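Local structure of Oxidored_FMN domain-containing protein ([Pseudomonas] geniculata N1, 6L6J) at residues E39-F44 / V56-T61; F44-A49 / K94-L99; P75-D80 / E84-V89. The protein probably oxidises the amine 6-hydroxypseudooxynicotine in nicotine breakdown, using bound FMN and a [4Fe-4S] cluster. All coordinates share one frame; numbering follows the deposited sequence.

Interaction 1: residues E39-F44 / V56-T61. With FMN (flavin mononucleotide), chain B.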
loop_
_atom_site.group_PDB
_atom_site.type_symbol
_atom_site.label_atom_id
_atom_site.label_comp_id
_atom_site.label_asym_id
_atom_site.label_seq_id
_atom_site.Cartn_x
_atom_site.Cartn_y
_atom_site.Cartn_z
ATOM N N GLU A 39 6.552 -3.896 -20.008
ATOM C CA GLU A 39 5.229 -4.486 -20.342
ATOM C C GLU A 39 4.347 -4.468 -19.088
ATOM O O GLU A 39 3.115 -4.217 -19.210
ATOM C CB GLU A 39 5.419 -5.878 -20.939
ATOM C CG GLU A 39 6.073 -5.854 -22.313
ATOM C CD GLU A 39 5.156 -5.395 -23.436
ATOM O OE1 GLU A 39 5.669 -4.767 -24.403
ATOM O OE2 GLU A 39 3.924 -5.665 -23.345
ATOM N N GLU A 40 4.968 -4.693 -17.929
ATOM C CA GLU A 40 4.309 -4.641 -16.593
ATOM C C GLU A 40 3.743 -3.221 -16.393
ATOM O O GLU A 40 2.525 -3.071 -16.153
ATOM C CB GLU A 40 5.296 -5.081 -15.507
ATOM C CG GLU A 40 5.943 -6.425 -15.801
ATOM C CD GLU A 40 6.657 -7.125 -14.651
ATOM O OE1 GLU A 40 6.895 -6.478 -13.595
ATOM O OE2 GLU A 40 7.026 -8.311 -14.838
ATOM N N MET A 41 4.605 -2.215 -16.517
ATOM C CA MET A 41 4.269 -0.775 -16.429
ATOM C C MET A 41 3.133 -0.425 -17.406
ATOM O O MET A 41 2.116 0.119 -16.961
ATOM C CB MET A 41 5.530 0.014 -16.760
ATOM C CG MET A 41 5.352 1.496 -16.744
ATOM S SD MET A 41 7.009 2.206 -16.832
ATOM C CE MET A 41 7.473 2.065 -15.109
ATOM N N ILE A 42 3.295 -0.760 -18.689
ATOM C CA ILE A 42 2.291 -0.527 -19.767
ATOM C C ILE A 42 0.946 -1.121 -19.328
ATOM O O ILE A 42 0.005 -0.349 -19.189
ATOM C CB ILE A 42 2.802 -1.063 -21.124
ATOM C CG1 ILE A 42 3.795 -0.092 -21.766
ATOM C CG2 ILE A 42 1.673 -1.379 -22.083
ATOM C CD1 ILE A 42 4.678 -0.724 -22.845
ATOM N N ALA A 43 0.865 -2.428 -19.107
ATOM C CA ALA A 43 -0.375 -3.161 -18.730
ATOM C C ALA A 43 -0.955 -2.576 -17.424
ATOM O O ALA A 43 -2.190 -2.438 -17.298
ATOM C CB ALA A 43 -0.070 -4.644 -18.590
ATOM N N PHE A 44 -0.094 -2.241 -16.465
ATOM C CA PHE A 44 -0.520 -1.640 -15.182
ATOM C C PHE A 44 -1.255 -0.344 -15.491
ATOM O O PHE A 44 -2.412 -0.253 -15.136
ATOM C CB PHE A 44 0.647 -1.406 -14.216
ATOM C CG PHE A 44 0.178 -0.941 -12.863
ATOM C CD1 PHE A 44 -0.208 -1.860 -11.888
ATOM C CD2 PHE A 44 0.061 0.419 -12.576
ATOM C CE1 PHE A 44 -0.686 -1.433 -10.655
ATOM C CE2 PHE A 44 -0.425 0.845 -11.345
ATOM C CZ PHE A 44 -0.797 -0.082 -10.390
ATOM N N VAL A 56 -3.438 9.723 -15.736
ATOM C CA VAL A 56 -2.638 8.619 -15.148
ATOM C C VAL A 56 -1.175 9.018 -15.189
ATOM O O VAL A 56 -0.700 9.412 -16.256
ATOM C CB VAL A 56 -2.955 7.284 -15.818
ATOM C CG1 VAL A 56 -2.021 6.187 -15.354
ATOM C CG2 VAL A 56 -4.408 6.920 -15.541
ATOM N N CYS A 57 -0.538 9.002 -14.015
ATOM C CA CYS A 57 0.807 9.584 -13.787
ATOM C C CYS A 57 1.826 8.461 -13.606
ATOM O O CYS A 57 1.527 7.432 -12.937
ATOM C CB CYS A 57 0.838 10.493 -12.566
ATOM S SG CYS A 57 0.242 12.181 -12.845
ATOM N N LEU A 58 3.014 8.660 -14.166
ATOM C CA LEU A 58 4.183 7.782 -13.902
ATOM C C LEU A 58 4.858 8.296 -12.643
ATOM O O LEU A 58 4.771 9.522 -12.388
ATOM C CB LEU A 58 5.117 7.739 -15.111
ATOM C CG LEU A 58 5.039 6.432 -15.889
ATOM C CD1 LEU A 58 3.597 6.054 -16.186
ATOM C CD2 LEU A 58 5.863 6.508 -17.173
ATOM N N GLU A 59 5.437 7.351 -11.897
ATOM C CA GLU A 59 6.085 7.533 -10.573
ATOM C C GLU A 59 7.387 8.330 -10.751
ATOM O O GLU A 59 7.654 8.816 -11.888
ATOM C CB GLU A 59 6.352 6.163 -9.943
ATOM C CG GLU A 59 7.363 5.299 -10.699
ATOM C CD GLU A 59 6.782 4.133 -11.503
ATOM O OE1 GLU A 59 5.789 4.366 -12.237
ATOM O OE2 GLU A 59 7.338 2.984 -11.421
ATOM N N GLU A 60 8.174 8.451 -9.675
ATOM C CA GLU A 60 9.455 9.211 -9.665
ATOM C C GLU A 60 10.284 8.790 -10.883
ATOM O O GLU A 60 10.674 7.643 -10.959
ATOM C CB GLU A 60 10.201 9.064 -8.339
ATOM C CG GLU A 60 10.428 7.637 -7.862
ATOM C CD GLU A 60 11.337 7.576 -6.643
ATOM O OE1 GLU A 60 11.461 8.626 -5.920
ATOM O OE2 GLU A 60 11.934 6.497 -6.418
ATOM N N THR A 61 10.456 9.689 -11.846
ATOM C CA THR A 61 11.152 9.413 -13.127
ATOM C C THR A 61 12.512 10.115 -13.102
ATOM O O THR A 61 12.539 11.361 -13.177
ATOM C CB THR A 61 10.267 9.840 -14.297
ATOM O OG1 THR A 61 9.133 8.981 -14.202
ATOM C CG2 THR A 61 10.953 9.737 -15.640
HETATM N N1 FMN B . 4.298 9.455 -4.330
HETATM C C2 FMN B . 5.240 10.045 -5.134
HETATM O O2 FMN B . 5.276 11.279 -5.161
HETATM N N3 FMN B . 6.102 9.383 -5.918
HETATM C C4 FMN B . 6.097 8.040 -5.962
HETATM O O4 FMN B . 6.891 7.433 -6.678
HETATM C C4A FMN B . 5.129 7.303 -5.103
HETATM N N5 FMN B . 5.077 5.949 -5.096
HETATM C C5A FMN B . 4.128 5.329 -4.357
HETATM C C6 FMN B . 4.020 3.942 -4.405
HETATM C C7 FMN B . 3.036 3.320 -3.663
HETATM C C7M FMN B . 2.977 1.841 -3.675
HETATM C C8 FMN B . 2.087 4.099 -2.859
HETATM C C8M FMN B . 1.034 3.440 -2.017
HETATM C C9 FMN B . 2.176 5.464 -2.803
HETATM C C9A FMN B . 3.154 6.128 -3.531
HETATM N N10 FMN B . 3.232 7.528 -3.525
HETATM C C10 FMN B . 4.201 8.121 -4.296
HETATM C "C1'" FMN B . 2.296 8.386 -2.731
HETATM C "C2'" FMN B . 0.978 8.560 -3.463
HETATM O "O2'" FMN B . 1.249 9.323 -4.625
HETATM C "C3'" FMN B . -0.054 9.276 -2.645
HETATM O "O3'" FMN B . 0.394 10.610 -2.404
HETATM C "C4'" FMN B . -0.378 8.603 -1.311
HETATM O "O4'" FMN B . -0.506 7.173 -1.492
HETATM C "C5'" FMN B . -1.631 9.196 -0.683
HETATM O "O5'" FMN B . -2.720 8.962 -1.561
HETATM P P FMN B . -3.677 7.671 -1.360
HETATM O O1P FMN B . -4.343 7.854 -0.015
HETATM O O2P FMN B . -4.599 7.778 -2.533
HETATM O O3P FMN B . -2.750 6.471 -1.420
#
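Met-41 is the residue of helix segment 39-44 that meets strand segment 56-61, and it does so with the last two atoms of its side chain. The apolar part is slight: SD lies 4.5 Å from CD2 of Leu-58, whose branched end leans nearer to the helix than its CB direction would suggest. CG of Met-41 stands anti to the backbone N (chi1 179°) and chi2 is also extended, which carries the sulfur out from the helix; a bend at chi3 then turns the methyl toward the next residue of the strand.

The second kind of contact sets this methyl against a carboxylate. Met-41 CE is 3.8 Å from OE2 of Glu-59 and 4.0 Å from its OE1, a van der Waals approach that satisfies neither oxygen. Their polar partners come from beyond the two segments: OE1 forms a salt bridge with Arg-45 NH2, one helical turn further along, and OE2 has a weak hydrogen bond with Thr-31 OG1. The carboxylate is thus probably balanced by the arginine.

Polar bonds link the end of the strand to itself and, weakly, to the flavin. Thr-61 OG1 donates to the carbonyl O of Glu-59 at 2.8 Å, tilted 25° from the carbonyl plane. The backbone N of Glu-60 makes a weak but nearly straight bond (166°) to FMN O4 at 3.4 Å, and CB of Glu-59 touches the same flavin oxygen at 3.5 Å. Glu-60 runs away from the flavin, its OE2 hydrogen-bonded to His-69 ND1.

Helix 38-51 here packs on strand 55-62 within a beta-alpha-beta unit begun by strand 24-26, part of the eight-stranded TIM barrel of the NADH:flavin oxidoreductase family, with FMN at the strand's C-terminal end.

Interaction 2: residues F44-A49 / K94-L99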
loop_
_atom_site.group_PDB
_atom_site.type_symbol
_atom_site.label_atom_id
_atom_site.label_comp_id
_atom_site.label_asym_id
_atom_site.label_seq_id
_atom_site.Cartn_x
_atom_site.Cartn_y
_atom_site.Cartn_z
ATOM N N PHE A 44 -0.094 -2.241 -16.465
ATOM C CA PHE A 44 -0.520 -1.640 -15.182
ATOM C C PHE A 44 -1.255 -0.344 -15.491
ATOM O O PHE A 44 -2.412 -0.253 -15.136
ATOM C CB PHE A 44 0.647 -1.406 -14.216
ATOM C CG PHE A 44 0.178 -0.941 -12.863
ATOM C CD1 PHE A 44 -0.208 -1.860 -11.888
ATOM C CD2 PHE A 44 0.061 0.419 -12.576
ATOM C CE1 PHE A 44 -0.686 -1.433 -10.655
ATOM C CE2 PHE A 44 -0.425 0.845 -11.345
ATOM C CZ PHE A 44 -0.797 -0.082 -10.390
ATOM N N ARG A 45 -0.591 0.616 -16.126
ATOM C CA ARG A 45 -1.132 1.982 -16.363
ATOM C C ARG A 45 -2.346 1.900 -17.302
ATOM O O ARG A 45 -3.370 2.508 -16.994
ATOM C CB ARG A 45 -0.028 2.880 -16.928
ATOM C CG ARG A 45 1.205 3.019 -16.047
ATOM C CD ARG A 45 0.864 3.598 -14.704
ATOM N NE ARG A 45 2.014 3.622 -13.822
ATOM C CZ ARG A 45 1.992 3.936 -12.537
ATOM N NH1 ARG A 45 0.855 4.274 -11.959
ATOM N NH2 ARG A 45 3.116 3.930 -11.839
ATOM N N LYS A 46 -2.263 1.131 -18.385
ATOM C CA LYS A 46 -3.400 0.929 -19.333
ATOM C C LYS A 46 -4.705 0.687 -18.547
ATOM O O LYS A 46 -5.738 1.337 -18.862
ATOM C CB LYS A 46 -3.119 -0.220 -20.307
ATOM C CG LYS A 46 -4.032 -0.274 -21.528
ATOM C CD LYS A 46 -3.736 -1.451 -22.475
ATOM C CE LYS A 46 -4.966 -2.026 -23.164
ATOM N NZ LYS A 46 -4.940 -3.513 -23.209
ATOM N N ALA A 47 -4.674 -0.197 -17.554
ATOM C CA ALA A 47 -5.885 -0.635 -16.821
ATOM C C ALA A 47 -6.580 0.577 -16.177
ATOM O O ALA A 47 -7.843 0.598 -16.066
ATOM C CB ALA A 47 -5.522 -1.678 -15.798
ATOM N N ARG A 48 -5.793 1.568 -15.760
ATOM C CA ARG A 48 -6.311 2.761 -15.032
ATOM C C ARG A 48 -6.850 3.801 -16.035
ATOM O O ARG A 48 -7.866 4.448 -15.733
ATOM C CB ARG A 48 -5.234 3.232 -14.049
ATOM C CG ARG A 48 -5.397 2.567 -12.692
ATOM C CD ARG A 48 -4.192 1.793 -12.231
ATOM N NE ARG A 48 -4.554 0.663 -11.402
ATOM C CZ ARG A 48 -4.166 -0.583 -11.618
ATOM N NH1 ARG A 48 -3.404 -0.878 -12.658
ATOM N NH2 ARG A 48 -4.513 -1.545 -10.775
ATOM N N ALA A 49 -6.258 3.897 -17.219
ATOM C CA ALA A 49 -6.878 4.580 -18.373
ATOM C C ALA A 49 -8.182 3.841 -18.771
ATOM O O ALA A 49 -9.240 4.477 -18.888
ATOM C CB ALA A 49 -5.866 4.672 -19.495
ATOM N N LYS A 94 -3.070 7.532 -23.232
ATOM C CA LYS A 94 -3.797 8.514 -24.092
ATOM C C LYS A 94 -4.861 7.806 -24.946
ATOM O O LYS A 94 -5.785 8.488 -25.380
ATOM C CB LYS A 94 -2.817 9.320 -24.949
ATOM C CG LYS A 94 -1.956 10.309 -24.178
ATOM C CD LYS A 94 -1.228 11.338 -25.022
ATOM C CE LYS A 94 -2.119 12.415 -25.613
ATOM N NZ LYS A 94 -2.934 13.147 -24.597
ATOM N N GLU A 95 -4.725 6.495 -25.164
ATOM C CA GLU A 95 -5.619 5.648 -25.991
ATOM C C GLU A 95 -7.056 5.769 -25.513
ATOM O O GLU A 95 -7.913 5.937 -26.354
ATOM C CB GLU A 95 -5.198 4.179 -25.946
ATOM C CG GLU A 95 -6.257 3.248 -26.513
ATOM C CD GLU A 95 -5.769 2.013 -27.251
ATOM O OE1 GLU A 95 -4.594 2.018 -27.706
ATOM O OE2 GLU A 95 -6.576 1.048 -27.381
ATOM N N HIS A 96 -7.318 5.674 -24.214
ATOM C CA HIS A 96 -8.697 5.815 -23.655
ATOM C C HIS A 96 -8.984 7.261 -23.222
ATOM O O HIS A 96 -9.963 7.482 -22.514
ATOM C CB HIS A 96 -8.917 4.825 -22.520
ATOM C CG HIS A 96 -8.507 3.421 -22.817
ATOM N ND1 HIS A 96 -9.368 2.510 -23.372
ATOM C CD2 HIS A 96 -7.368 2.745 -22.546
ATOM C CE1 HIS A 96 -8.775 1.333 -23.476
ATOM N NE2 HIS A 96 -7.546 1.446 -22.971
ATOM N N GLY A 97 -8.171 8.217 -23.670
ATOM C CA GLY A 97 -8.415 9.665 -23.509
ATOM C C GLY A 97 -8.116 10.189 -22.113
ATOM O O GLY A 97 -8.580 11.297 -21.799
ATOM N N ALA A 98 -7.414 9.408 -21.291
ATOM C CA ALA A 98 -6.700 9.887 -20.088
ATOM C C ALA A 98 -5.539 10.777 -20.545
ATOM O O ALA A 98 -4.996 10.541 -21.645
ATOM C CB ALA A 98 -6.189 8.721 -19.278
ATOM N N LEU A 99 -5.171 11.773 -19.738
ATOM C CA LEU A 99 -3.874 12.484 -19.896
ATOM C C LEU A 99 -2.775 11.602 -19.281
ATOM O O LEU A 99 -3.079 10.645 -18.527
ATOM C CB LEU A 99 -3.903 13.846 -19.201
ATOM C CG LEU A 99 -4.954 14.850 -19.668
ATOM C CD1 LEU A 99 -4.601 16.243 -19.158
ATOM C CD2 LEU A 99 -5.095 14.874 -21.191
#
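His-96 sets its imidazole against helix segment 44-49 and meets two residues one turn apart, Lys-46 and Ala-49. CG of His-96 lies anti to the carbonyl carbon (chi1 -48°), which brings CB within 3.7 Å of the carbonyl O of Ala-49 and CD2 within 3.9 Å of Ala-49 CB; the methyl approaches the ring obliquely. Lys-46 comes to the ring edge instead, near its plane, with CG 4.2 Å from NE2, and its chain crosses the histidine at a slant. Next to this pair, the methyls of Ala-49 and Ala-98 face each other, CB to CB, at 4.1 Å, where the two backbones come closest. A type I turn from Lys-94 to Gly-97, closed by a bond from Gly-97 N to Lys-94 O, leads the chain from helix 83-94 toward strand 99-105. Replacing His-96 with an alanine would probably open a gap beside Ala-49 and leave the aliphatic part of Lys-46 without its ring neighbour. No hydrogen bond spans the contact, and NZ of Lys-46 has a long, weak ion pair with Glu-50; the join therefore rests on van der Waals packing: alanine against alanine, the histidine obliquely against Ala-49, and its ring edge against a lysine methylene.

Interaction 3: residues P75-D80 / E84-V89. With SO4 (sulfate ion), chain G.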
loop_
_atom_site.group_PDB
_atom_site.type_symbol
_atom_site.label_atom_id
_atom_site.label_comp_id
_atom_site.label_asym_id
_atom_site.label_seq_id
_atom_site.Cartn_x
_atom_site.Cartn_y
_atom_site.Cartn_z
ATOM N N PRO A 75 11.122 4.409 -13.678
ATOM C CA PRO A 75 11.294 5.025 -14.988
ATOM C C PRO A 75 12.501 5.964 -14.974
ATOM O O PRO A 75 12.842 6.438 -13.913
ATOM C CB PRO A 75 10.017 5.841 -15.219
ATOM C CG PRO A 75 9.018 5.204 -14.303
ATOM C CD PRO A 75 9.811 4.708 -13.106
ATOM N N ARG A 76 13.090 6.205 -16.143
ATOM C CA ARG A 76 14.247 7.124 -16.318
ATOM C C ARG A 76 14.005 8.027 -17.533
ATOM O O ARG A 76 13.455 7.553 -18.546
ATOM C CB ARG A 76 15.530 6.314 -16.506
ATOM C CG ARG A 76 15.861 5.375 -15.352
ATOM C CD ARG A 76 16.550 4.102 -15.832
ATOM N NE ARG A 76 17.403 3.549 -14.804
ATOM C CZ ARG A 76 18.535 2.896 -15.013
ATOM N NH1 ARG A 76 18.987 2.690 -16.244
ATOM N NH2 ARG A 76 19.243 2.487 -13.972
ATOM N N MET A 77 14.419 9.283 -17.434
ATOM C CA MET A 77 14.293 10.271 -18.527
ATOM C C MET A 77 15.584 11.093 -18.581
ATOM O O MET A 77 15.504 12.280 -18.893
ATOM C CB MET A 77 13.053 11.149 -18.291
ATOM C CG MET A 77 12.474 11.789 -19.542
ATOM S SD MET A 77 11.765 10.582 -20.667
ATOM C CE MET A 77 10.036 10.913 -20.371
ATOM N N TYR A 78 16.736 10.468 -18.325
ATOM C CA TYR A 78 18.065 11.150 -18.303
ATOM C C TYR A 78 18.839 10.837 -19.578
ATOM O O TYR A 78 19.969 11.318 -19.701
ATOM C CB TYR A 78 18.921 10.803 -17.079
ATOM C CG TYR A 78 19.197 9.341 -16.823
ATOM C CD1 TYR A 78 20.044 8.607 -17.636
ATOM C CD2 TYR A 78 18.649 8.705 -15.707
ATOM C CE1 TYR A 78 20.325 7.275 -17.361
ATOM C CE2 TYR A 78 18.913 7.377 -15.419
ATOM C CZ TYR A 78 19.759 6.662 -16.244
ATOM O OH TYR A 78 19.976 5.347 -15.955
ATOM N N SER A 79 18.232 10.082 -20.489
ATOM C CA SER A 79 18.842 9.693 -21.780
ATOM C C SER A 79 17.766 9.452 -22.850
ATOM O O SER A 79 16.730 8.849 -22.542
ATOM C CB SER A 79 19.743 8.492 -21.606
ATOM O OG SER A 79 19.865 7.772 -22.830
ATOM N N ASP A 80 18.066 9.841 -24.092
ATOM C CA ASP A 80 17.116 9.812 -25.238
ATOM C C ASP A 80 16.641 8.376 -25.527
ATOM O O ASP A 80 15.541 8.217 -26.104
ATOM C CB ASP A 80 17.733 10.489 -26.473
ATOM C CG ASP A 80 17.630 12.011 -26.479
ATOM O OD1 ASP A 80 17.202 12.612 -25.448
ATOM O OD2 ASP A 80 17.953 12.598 -27.511
ATOM N N GLU A 84 11.415 6.440 -26.493
ATOM C CA GLU A 84 10.532 5.518 -27.254
ATOM C C GLU A 84 9.898 4.523 -26.280
ATOM O O GLU A 84 8.687 4.325 -26.302
ATOM C CB GLU A 84 11.292 4.849 -28.409
ATOM C CG GLU A 84 10.411 4.508 -29.603
ATOM C CD GLU A 84 9.434 3.338 -29.405
ATOM O OE1 GLU A 84 8.197 3.610 -29.175
ATOM O OE2 GLU A 84 9.887 2.142 -29.516
ATOM N N PRO A 85 10.675 3.863 -25.390
ATOM C CA PRO A 85 10.095 3.027 -24.331
ATOM C C PRO A 85 8.945 3.680 -23.543
ATOM O O PRO A 85 7.926 3.020 -23.333
ATOM C CB PRO A 85 11.293 2.768 -23.402
ATOM C CG PRO A 85 12.489 2.789 -24.326
ATOM C CD PRO A 85 12.150 3.838 -25.376
ATOM N N LEU A 86 9.099 4.944 -23.141
ATOM C CA LEU A 86 8.059 5.650 -22.338
ATOM C C LEU A 86 6.896 6.111 -23.222
ATOM O O LEU A 86 5.778 6.232 -22.680
ATOM C CB LEU A 86 8.678 6.831 -21.586
ATOM C CG LEU A 86 9.615 6.483 -20.429
ATOM C CD1 LEU A 86 10.065 7.743 -19.729
ATOM C CD2 LEU A 86 8.970 5.532 -19.434
ATOM N N ALA A 87 7.137 6.338 -24.513
ATOM C CA ALA A 87 6.115 6.713 -25.522
ATOM C C ALA A 87 5.037 5.624 -25.593
ATOM O O ALA A 87 3.867 5.943 -25.822
ATOM C CB ALA A 87 6.758 6.924 -26.860
ATOM N N ARG A 88 5.429 4.371 -25.388
ATOM C CA ARG A 88 4.488 3.225 -25.358
ATOM C C ARG A 88 3.534 3.391 -24.167
ATOM O O ARG A 88 2.343 3.068 -24.330
ATOM C CB ARG A 88 5.265 1.912 -25.280
ATOM C CG ARG A 88 6.331 1.772 -26.359
ATOM C CD ARG A 88 6.210 0.501 -27.158
ATOM N NE ARG A 88 6.880 -0.629 -26.538
ATOM C CZ ARG A 88 6.283 -1.748 -26.137
ATOM N NH1 ARG A 88 4.977 -1.894 -26.250
ATOM N NH2 ARG A 88 7.003 -2.724 -25.607
ATOM N N VAL A 89 4.059 3.861 -23.021
ATOM C CA VAL A 89 3.289 4.046 -21.761
ATOM C C VAL A 89 2.238 5.120 -22.036
ATOM O O VAL A 89 1.034 4.858 -21.796
ATOM C CB VAL A 89 4.193 4.455 -20.587
ATOM C CG1 VAL A 89 3.395 4.507 -19.290
ATOM C CG2 VAL A 89 5.408 3.542 -20.432
HETATM S S SO4 G . 21.869 0.779 -18.142
HETATM O O1 SO4 G . 21.061 1.199 -19.276
HETATM O O2 SO4 G . 23.179 0.388 -18.591
HETATM O O3 SO4 G . 21.999 1.855 -17.197
HETATM O O4 SO4 G . 21.248 -0.342 -17.490
#
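The loop that carries the chain from strand 55-62 to helix 83-94 of the TIM barrel folds back here on the first turn of that helix. Leu-86 is the helix residue that receives it. Its CG stands anti to the carbonyl carbon (chi1 -70°), and the two methyls serve different partners: CD2 lies 4.4 Å from CB of Pro-75, while CD1 is 3.6 Å from the carbonyl O of Arg-76 and also meets Met-77. The methionine chain, bent at chi2 and chi3, crosses the leucine so that its SD and CE both lie against that CD1. Met-35 also touches Leu-86, and Thr-61 of the strand packs on both Pro-75 and Met-77.

Away from this apolar patch, Arg-76 leads its guanidinium off from the helix. NH1 donates to O3 of a sulfate ion at 3.3 Å with an angle of 156°, the oxygen lying at the edge of the guanidinium, near its plane, while CZ of Tyr-78 lies 3.8 Å above one face, offset toward the rim. Tyr-82 OH bonds to the same NH1 and Lys-81 NZ to the sulfate, probably an ion of the crystallisation liquor. What results is a beta-alpha loop of the barrel, its later part, Pro-75 to Met-77, packed on the first turn of the helix that follows, with the side chain of Pro-75 about 8 Å from the bound FMN.

Overall arrangement
All three contacts belong to the opening part of the FMN-binding barrel. Interactions 1 and 3 are buried, whereas interaction 2 is only partly so and lies away from the FMN and iron-sulfur sites. Interactions 1 and 2 share helix 38-51 and Phe-44, and the salt bridge between Arg-45 and Glu-59 ties them together. Interaction 3 meets interaction 1 through Pro-75, packed on Glu-59, and through the Arg-88 to Glu-39 salt bridge between the two helices. None has a hydrogen bond across its segments: methionine meets leucine in 1 and 3, with a carboxylate added in 1 and a proline in 3, while alanine, histidine and lysine meet in 2.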